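Local coordinates for globin protein (Ramazzottius varieornatus, PDB 5ZIQ) that binds heme through two axial histidines as a hexacoordinated globin, and probably binds oxygen, although its physiological role is not established, at residues A[36-41]-A[136-141]; A[94-99]-A[155-160]. All coordinates share one frame; numbering follows the deposited sequence.

Helix 25-38 is the first of the chain, and contact 1 (36-41 with 136-141) joins its end to the last turns of helix 127-142, closing a span of 94 residues. Further on, helix 79-97 ends in contact 2 (94-99 with 155-160), which brings in helix 148-170 across 55 residues. The segments alternate along the chain, so the two closures cross rather than nest. Their centres lie about 14 Å apart, yet they touch: L138 CD1 packs 4.1 Å from I158 CD1, where the consecutive helices 127-142 and 148-170 meet. Together they tie the first helix, the two C-terminal helices and helix 79-97 into one globin core.

Contact 1: A[36-41]-A[136-141]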
ATOM      1  N   LYS A  36     -12.199  -2.068   6.660  1.00 11.59           N
ATOM      2  CA  LYS A  36     -12.324  -2.308   8.100  1.00 13.80           C
ATOM      3  C   LYS A  36     -12.020  -3.779   8.370  1.00 14.43           C
ATOM      4  O   LYS A  36     -11.234  -4.105   9.272  1.00 15.80           O
ATOM      5  CB  LYS A  36     -13.705  -1.878   8.666  1.00 15.69           C
ATOM      6  CG  LYS A  36     -13.784  -1.960  10.198  1.00 18.46           C
ATOM      7  CD  LYS A  36     -12.759  -1.044  10.839  1.00 21.92           C
ATOM      8  CE  LYS A  36     -12.912  -0.974  12.344  1.00 24.70           C
ATOM      9  NZ  LYS A  36     -11.689  -0.405  12.992  1.00 27.13           N
ATOM     10  N   THR A  37     -12.587  -4.660   7.547  1.00 13.52           N
ATOM     11  CA  THR A  37     -12.291  -6.092   7.635  1.00 13.81           C
ATOM     12  C   THR A  37     -10.796  -6.404   7.418  1.00 12.95           C
ATOM     13  O   THR A  37     -10.157  -7.094   8.229  1.00 15.08           O
ATOM     14  CB  THR A  37     -13.179  -6.882   6.664  1.00 16.13           C
ATOM     15  OG1 THR A  37     -14.548  -6.578   6.961  1.00 19.83           O
ATOM     16  CG2 THR A  37     -12.940  -8.393   6.790  1.00 16.65           C
ATOM     17  N   PHE A  38     -10.239  -5.879   6.336  1.00 12.03           N
ATOM     18  CA  PHE A  38      -8.834  -6.111   5.992  1.00 12.16           C
ATOM     19  C   PHE A  38      -7.865  -5.637   7.074  1.00 12.64           C
ATOM     20  O   PHE A  38      -6.808  -6.253   7.301  1.00 14.23           O
ATOM     21  CB  PHE A  38      -8.543  -5.367   4.695  1.00 11.14           C
ATOM     22  CG  PHE A  38      -7.140  -5.540   4.188  1.00 10.43           C
ATOM     23  CD1 PHE A  38      -6.672  -6.801   3.796  1.00 11.10           C
ATOM     24  CD2 PHE A  38      -6.273  -4.444   4.117  1.00 10.75           C
ATOM     25  CE1 PHE A  38      -5.374  -6.955   3.308  1.00 11.19           C
ATOM     26  CE2 PHE A  38      -4.972  -4.595   3.626  1.00 11.33           C
ATOM     27  CZ  PHE A  38      -4.522  -5.854   3.220  1.00 11.36           C
ATOM     28  N   SER A  39      -8.233  -4.545   7.740  1.00 11.65           N
ATOM     29  CA  SER A  39      -7.341  -3.875   8.679  1.00 11.62           C
ATOM     30  C   SER A  39      -7.179  -4.607   9.987  1.00 11.35           C
ATOM     31  O   SER A  39      -6.422  -4.147  10.827  1.00 11.91           O
ATOM     32  CB  SER A  39      -7.803  -2.435   8.932  1.00 13.15           C
ATOM     33  OG  SER A  39      -8.957  -2.411   9.740  1.00 15.71           O
ATOM     34  N   ARG A  40      -7.878  -5.734  10.154  1.00 11.10           N
ATOM     35  CA  ARG A  40      -7.805  -6.480  11.419  1.00  9.88           C
ATOM     36  C   ARG A  40      -6.360  -6.921  11.730  1.00  9.80           C
ATOM     37  O   ARG A  40      -5.939  -6.949  12.898  1.00 10.28           O
ATOM     38  CB  ARG A  40      -8.761  -7.680  11.380  1.00 10.80           C
ATOM     39  CG  ARG A  40      -8.774  -8.538  12.654  1.00 11.36           C
ATOM     40  CD  ARG A  40      -9.135  -7.763  13.929  1.00 11.93           C
ATOM     41  NE  ARG A  40      -8.995  -8.635  15.101  1.00 12.06           N
ATOM     42  CZ  ARG A  40      -7.848  -8.957  15.687  1.00 10.91           C
ATOM     43  NH1 ARG A  40      -6.688  -8.459  15.268  1.00 11.09           N
ATOM     44  NH2 ARG A  40      -7.853  -9.795  16.720  1.00 11.45           N
ATOM     45  N   ASN A  41      -5.594  -7.268  10.690  1.00 10.25           N
ATOM     46  CA  ASN A  41      -4.205  -7.697  10.872  1.00  9.99           C
ATOM     47  C   ASN A  41      -3.304  -6.909   9.933  1.00  9.78           C
ATOM     48  O   ASN A  41      -2.723  -7.447   8.984  1.00 11.09           O
ATOM     49  CB  ASN A  41      -4.077  -9.211  10.640  1.00 11.21           C
ATOM     50  CG  ASN A  41      -4.874 -10.002  11.655  1.00 10.63           C
ATOM     51  OD1 ASN A  41      -4.416 -10.227  12.778  1.00 14.19           O
ATOM     52  ND2 ASN A  41      -6.096 -10.350  11.299  1.00 13.13           N
ATOM     53  N   PHE A 136      -2.791  -8.295  -3.979  1.00 14.34           N
ATOM     54  CA  PHE A 136      -2.551  -9.672  -3.534  1.00 15.15           C
ATOM     55  C   PHE A 136      -2.960  -9.875  -2.081  1.00 14.64           C
ATOM     56  O   PHE A 136      -3.635 -10.851  -1.751  1.00 16.73           O
ATOM     57  CB  PHE A 136      -1.095 -10.086  -3.735  1.00 16.96           C
ATOM     58  CG  PHE A 136      -0.796 -11.467  -3.227  1.00 18.30           C
ATOM     59  CD1 PHE A 136      -1.274 -12.594  -3.903  1.00 19.35           C
ATOM     60  CD2 PHE A 136      -0.061 -11.644  -2.056  1.00 17.86           C
ATOM     61  CE1 PHE A 136      -0.996 -13.867  -3.432  1.00 21.71           C
ATOM     62  CE2 PHE A 136       0.217 -12.921  -1.575  1.00 20.27           C
ATOM     63  CZ  PHE A 136      -0.262 -14.029  -2.261  1.00 18.27           C
ATOM     64  N   ALA A 137      -2.530  -8.963  -1.210  1.00 12.95           N
ATOM     65  CA  ALA A 137      -2.870  -9.081   0.204  1.00 12.58           C
ATOM     66  C   ALA A 137      -4.373  -8.954   0.421  1.00 13.02           C
ATOM     67  O   ALA A 137      -4.945  -9.689   1.221  1.00 13.57           O
ATOM     68  CB  ALA A 137      -2.109  -8.064   1.036  1.00 12.99           C
ATOM     69  N   LEU A 138      -4.999  -8.013  -0.285  1.00 11.09           N
ATOM     70  CA  LEU A 138      -6.464  -7.866  -0.239  1.00 11.19           C
ATOM     71  C   LEU A 138      -7.192  -9.139  -0.684  1.00 13.04           C
ATOM     72  O   LEU A 138      -8.066  -9.614   0.019  1.00 13.98           O
ATOM     73  CB  LEU A 138      -6.914  -6.659  -1.069  1.00 10.23           C
ATOM     74  CG  LEU A 138      -6.614  -5.286  -0.458  1.00  9.56           C
ATOM     75  CD1 LEU A 138      -6.704  -4.224  -1.545  1.00 11.44           C
ATOM     76  CD2 LEU A 138      -7.561  -4.977   0.706  1.00 10.82           C
ATOM     77  N   GLN A 139      -6.815  -9.687  -1.841  1.00 14.54           N
ATOM     78  CA  GLN A 139      -7.443 -10.925  -2.362  1.00 17.06           C
ATOM     79  C   GLN A 139      -7.302 -12.056  -1.372  1.00 17.16           C
ATOM     80  O   GLN A 139      -8.266 -12.754  -1.070  1.00 20.53           O
ATOM     81  CB  GLN A 139      -6.750 -11.393  -3.628  1.00 22.97           C
ATOM     82  CG  GLN A 139      -6.937 -10.527  -4.833  1.00 25.99           C
ATOM     83  CD  GLN A 139      -6.228 -11.075  -6.058  1.00 30.54           C
ATOM     84  OE1 GLN A 139      -5.071 -11.524  -5.996  1.00 34.94           O
ATOM     85  NE2 GLN A 139      -6.915 -11.034  -7.182  1.00 30.56           N
ATOM     86  N   THR A 140      -6.078 -12.248  -0.896  1.00 18.13           N
ATOM     87  CA  THR A 140      -5.747 -13.395  -0.046  1.00 20.95           C
ATOM     88  C   THR A 140      -6.467 -13.299   1.295  1.00 19.63           C
ATOM     89  O   THR A 140      -7.002 -14.289   1.803  1.00 22.83           O
ATOM     90  CB  THR A 140      -4.222 -13.514   0.160  1.00 24.85           C
ATOM     91  OG1 THR A 140      -3.572 -13.482  -1.114  1.00 29.35           O
ATOM     92  CG2 THR A 140      -3.846 -14.815   0.861  1.00 30.08           C
ATOM     93  N   THR A 141      -6.511 -12.098   1.854  1.00 17.29           N
ATOM     94  CA  THR A 141      -7.061 -11.902   3.186  1.00 18.12           C
ATOM     95  C   THR A 141      -8.579 -11.864   3.147  1.00 17.72           C
ATOM     96  O   THR A 141      -9.249 -12.485   3.975  1.00 20.38           O
ATOM     97  CB  THR A 141      -6.512 -10.598   3.794  1.00 18.93           C
ATOM     98  OG1 THR A 141      -5.081 -10.670   3.828  1.00 21.66           O
ATOM     99  CG2 THR A 141      -7.053 -10.355   5.183  1.00 21.41           C
TER
HETATM  100  O   HOH W   1      -3.537  -9.605   6.422  1.00 31.48           O
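F38 and T141 bring the backbones closest, with F38 CA 6.7 Å from T141 CA, where the last turn of helix 25-38 meets the end of helix 127-142. No direct hydrogen bond spans the two segments, and the F38 ring carries the contact. With CG anti to the backbone N (chi1 -178°), the ring leaves its own helix and lies against the other. L138 CD2 sits over the middle of one face, a CH-pi contact 3.5 Å from the centroid of the F38 ring. At the ring's edge F38 CE1 is 3.5 Å from A137 O, with T141 OG1 also near the ring plane. A137 CB touches CZ. The A137 carbonyl already has two donors, T141 N and T141 OG1, arriving from opposite faces of its plane; the bond from T141 OG1 to A137 O is 2.8 Å long and holds the hydroxyl beside the ring. A water also donates to T141 OG1 and, weakly, to N41 O, bridging the segments. Cutting F38 back to an alanine is likely to leave L138 CD2 without the aromatic face it packs on and open a gap beside A137. By chain order this structural packing probably joins the globin A and G helices, with the F38 side chain about 11 Å from the heme. Helix 42-56 adds A45 against F38 and M49 against A137, and Y154 of helix 148-170 packs on L138.

Contact 2: A[94-99]-A[155-160]; sequences QAVQDS and KIWISW
W157 reaches across from helix 148-170 with the six-membered part of its indole leading, and the last turn of helix 79-97 receives it with two small apolar side chains, A95 and V96. Even the nearest pair of backbone positions, V96 CA and W157 CA, stands 9.6 Å apart, so the indole has to span the separation, and only its six-membered ring meets the two side chains. Chi1 of 176° swings CG to the side opposite the backbone N and sends the ring system out from its helix. V96 crosses the indole at about a right angle and touches it with one branch, CG2, lying 3.5 Å from W157 CZ2 and 3.6 Å from W157 CH2. Beside it, A95 CB comes to 3.8 Å from the same W157 CZ2. Both contacts are close apolar packing of methyl carbons on the six-membered ring.

At the pyrrole nitrogen the contact turns polar, through one bridging water. W157 NE1 donates to this water over 2.8 Å, and the water in turn donates to A95 O and to S99 OG, so the indole N-H, within a buried contact, is satisfied through a bridge to the end of the other helix. Just after the chain leaves helical geometry at D98, a 2.7 Å bond from S99 OG to V96 O, which also accepts from S99 N, holds the hydroxyl where the water can donate to it.

This is core packing between what chain order suggests are the globin E and H helices, away from the heme-ligating residues, with the A95 side chain about 8 Å from the heme. Helix 25-38 borders both partners, with W35 on V96 and L31 on W157, while L105 of helix 102-115 packs against A95.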
ATOM      1  N   GLN A  94      -3.884   4.717   6.713  1.00  8.94           N
ATOM      2  CA  GLN A  94      -4.073   6.124   7.063  1.00  9.50           C
ATOM      3  C   GLN A  94      -4.874   6.825   5.980  1.00  9.94           C
ATOM      4  O   GLN A  94      -5.690   7.687   6.288  1.00  9.50           O
ATOM      5  CB  GLN A  94      -2.743   6.816   7.304  1.00 10.15           C
ATOM      6  CG  GLN A  94      -2.888   8.127   8.048  1.00 11.38           C
ATOM      7  CD  GLN A  94      -1.570   8.781   8.385  1.00 12.66           C
ATOM      8  OE1 GLN A  94      -0.495   8.358   7.944  1.00 14.07           O
ATOM      9  NE2 GLN A  94      -1.646   9.828   9.208  1.00 15.56           N
ATOM     10  N   ALA A  95      -4.629   6.460   4.718  1.00  9.65           N
ATOM     11  CA  ALA A  95      -5.429   7.004   3.625  1.00  9.06           C
ATOM     12  C   ALA A  95      -6.933   6.691   3.750  1.00  8.86           C
ATOM     13  O   ALA A  95      -7.770   7.582   3.637  1.00  9.82           O
ATOM     14  CB  ALA A  95      -4.880   6.534   2.277  1.00  9.80           C
ATOM     15  N   VAL A  96      -7.274   5.433   4.046  1.00  9.17           N
ATOM     16  CA  VAL A  96      -8.686   5.082   4.220  1.00  9.01           C
ATOM     17  C   VAL A  96      -9.314   5.869   5.373  1.00  9.86           C
ATOM     18  O   VAL A  96     -10.424   6.391   5.219  1.00 11.47           O
ATOM     19  CB  VAL A  96      -8.914   3.558   4.404  1.00  9.56           C
ATOM     20  CG1 VAL A  96     -10.391   3.261   4.652  1.00 11.31           C
ATOM     21  CG2 VAL A  96      -8.432   2.795   3.172  1.00  9.99           C
ATOM     22  N   GLN A  97      -8.596   5.960   6.507  1.00 10.73           N
ATOM     23  CA  GLN A  97      -9.042   6.768   7.651  1.00 12.09           C
ATOM     24  C   GLN A  97      -9.351   8.203   7.308  1.00 11.22           C
ATOM     25  O   GLN A  97     -10.252   8.789   7.905  1.00 12.50           O
ATOM     26  CB  GLN A  97      -7.980   6.815   8.739  1.00 13.30           C
ATOM     27  CG  GLN A  97      -7.869   5.542   9.532  1.00 15.74           C
ATOM     28  CD  GLN A  97      -6.742   5.642  10.506  1.00 16.33           C
ATOM     29  OE1 GLN A  97      -6.767   6.448  11.442  1.00 18.34           O
ATOM     30  NE2 GLN A  97      -5.720   4.842  10.275  1.00 15.45           N
ATOM     31  N   ASP A  98      -8.627   8.740   6.330  1.00 10.87           N
ATOM     32  CA  ASP A  98      -8.741  10.141   5.946  1.00 11.37           C
ATOM     33  C   ASP A  98      -9.534  10.353   4.669  1.00 10.31           C
ATOM     34  O   ASP A  98      -9.411  11.414   4.000  1.00 11.47           O
ATOM     35  CB  ASP A  98      -7.336  10.728   5.819  1.00 13.05           C
ATOM     36  CG  ASP A  98      -6.628  10.836   7.164  1.00 14.15           C
ATOM     37  OD1 ASP A  98      -7.299  10.892   8.212  1.00 19.01           O
ATOM     38  OD2 ASP A  98      -5.394  10.926   7.175  1.00 13.99           O
ATOM     39  N   SER A  99     -10.378   9.383   4.329  1.00 10.58           N
ATOM     40  CA  SER A  99     -11.173   9.465   3.085  1.00 11.69           C
ATOM     41  C   SER A  99     -12.074  10.703   3.027  1.00 11.78           C
ATOM     42  O   SER A  99     -12.381  11.187   1.947  1.00 13.67           O
ATOM     43  CB  SER A  99     -12.067   8.227   2.925  1.00 12.70           C
ATOM     44  OG  SER A  99     -11.311   7.045   2.718  1.00 13.00           O
ATOM     45  N   LYS A 155      -9.103  -0.991  -7.496  1.00  8.55           N
ATOM     46  CA  LYS A 155      -8.237  -0.612  -8.616  1.00  9.47           C
ATOM     47  C   LYS A 155      -8.284   0.916  -8.790  1.00  8.90           C
ATOM     48  O   LYS A 155      -7.231   1.533  -8.981  1.00 10.01           O
ATOM     49  CB  LYS A 155      -8.639  -1.362  -9.878  1.00 10.43           C
ATOM     50  CG  LYS A 155      -8.144  -2.807  -9.892  1.00 14.53           C
ATOM     51  CD  LYS A 155      -8.665  -3.513 -11.132  1.00 19.64           C
ATOM     52  CE  LYS A 155      -8.137  -4.943 -11.217  1.00 24.33           C
ATOM     53  NZ  LYS A 155      -8.729  -5.688 -12.361  1.00 31.01           N
ATOM     54  N   ILE A 156      -9.475   1.519  -8.666  1.00  8.64           N
ATOM     55  CA  ILE A 156      -9.601   2.975  -8.808  1.00  7.75           C
ATOM     56  C   ILE A 156      -8.856   3.694  -7.686  1.00  7.76           C
ATOM     57  O   ILE A 156      -8.076   4.645  -7.910  1.00  8.49           O
ATOM     58  CB  ILE A 156     -11.087   3.416  -8.759  1.00  7.66           C
ATOM     59  CG1 ILE A 156     -11.845   2.855  -9.978  1.00  8.54           C
ATOM     60  CG2 ILE A 156     -11.198   4.950  -8.687  1.00  8.62           C
ATOM     61  CD1 ILE A 156     -13.365   2.989  -9.888  1.00 10.48           C
ATOM     62  N   TRP A 157      -9.118   3.251  -6.462  1.00  7.05           N
ATOM     63  CA  TRP A 157      -8.584   3.946  -5.299  1.00  8.23           C
ATOM     64  C   TRP A 157      -7.072   3.734  -5.175  1.00  7.85           C
ATOM     65  O   TRP A 157      -6.327   4.686  -4.919  1.00  8.28           O
ATOM     66  CB  TRP A 157      -9.337   3.491  -4.042  1.00  8.65           C
ATOM     67  CG  TRP A 157      -8.797   4.079  -2.766  1.00  9.39           C
ATOM     68  CD1 TRP A 157      -9.055   5.316  -2.254  1.00 10.17           C
ATOM     69  CD2 TRP A 157      -7.929   3.430  -1.853  1.00 10.03           C
ATOM     70  NE1 TRP A 157      -8.402   5.473  -1.050  1.00 10.37           N
ATOM     71  CE2 TRP A 157      -7.694   4.329  -0.781  1.00 10.34           C
ATOM     72  CE3 TRP A 157      -7.317   2.163  -1.833  1.00 10.36           C
ATOM     73  CZ2 TRP A 157      -6.862   4.005   0.306  1.00 12.67           C
ATOM     74  CZ3 TRP A 157      -6.496   1.835  -0.746  1.00 12.89           C
ATOM     75  CH2 TRP A 157      -6.269   2.765   0.301  1.00 13.44           C
ATOM     76  N   ILE A 158      -6.601   2.503  -5.363  1.00  8.57           N
ATOM     77  CA  ILE A 158      -5.148   2.261  -5.275  1.00  8.97           C
ATOM     78  C   ILE A 158      -4.420   3.068  -6.353  1.00  9.33           C
ATOM     79  O   ILE A 158      -3.388   3.681  -6.056  1.00 10.79           O
ATOM     80  CB  ILE A 158      -4.804   0.755  -5.362  1.00  9.14           C
ATOM     81  CG1 ILE A 158      -5.369   0.023  -4.139  1.00  9.25           C
ATOM     82  CG2 ILE A 158      -3.291   0.536  -5.455  1.00 11.36           C
ATOM     83  CD1 ILE A 158      -5.334  -1.486  -4.255  1.00 10.92           C
ATOM     84  N   SER A 159      -4.960   3.087  -7.574  0.50  9.65           N
ATOM     85  CA  SER A 159      -4.370   3.897  -8.659  0.50  9.58           C
ATOM     86  C   SER A 159      -4.274   5.376  -8.283  0.50  9.14           C
ATOM     87  O   SER A 159      -3.235   6.006  -8.481  0.50 10.71           O
ATOM     88  CB  SER A 159      -5.159   3.742  -9.960  0.50 10.01           C
ATOM     89  OG  SER A 159      -4.956   2.452 -10.493  0.50 11.85           O
ATOM     90  N   TRP A 160      -5.350   5.903  -7.705  1.00  8.85           N
ATOM     91  CA  TRP A 160      -5.399   7.309  -7.324  1.00  8.90           C
ATOM     92  C   TRP A 160      -4.348   7.597  -6.241  1.00  9.65           C
ATOM     93  O   TRP A 160      -3.606   8.589  -6.336  1.00 10.70           O
ATOM     94  CB  TRP A 160      -6.808   7.656  -6.868  1.00  9.00           C
ATOM     95  CG  TRP A 160      -6.990   9.073  -6.414  1.00 10.19           C
ATOM     96  CD1 TRP A 160      -7.354  10.144  -7.192  1.00 11.18           C
ATOM     97  CD2 TRP A 160      -6.841   9.569  -5.090  1.00 11.23           C
ATOM     98  NE1 TRP A 160      -7.430  11.285  -6.419  1.00 11.52           N
ATOM     99  CE2 TRP A 160      -7.131  10.957  -5.128  1.00 11.34           C
ATOM    100  CE3 TRP A 160      -6.495   8.980  -3.858  1.00 14.18           C
ATOM    101  CZ2 TRP A 160      -7.076  11.770  -3.993  1.00 13.64           C
ATOM    102  CZ3 TRP A 160      -6.444   9.790  -2.728  1.00 15.40           C
ATOM    103  CH2 TRP A 160      -6.730  11.170  -2.803  1.00 16.08           C
TER
HETATM  104  O   HOH W   2      -8.970   7.177   1.151  1.00 12.28           O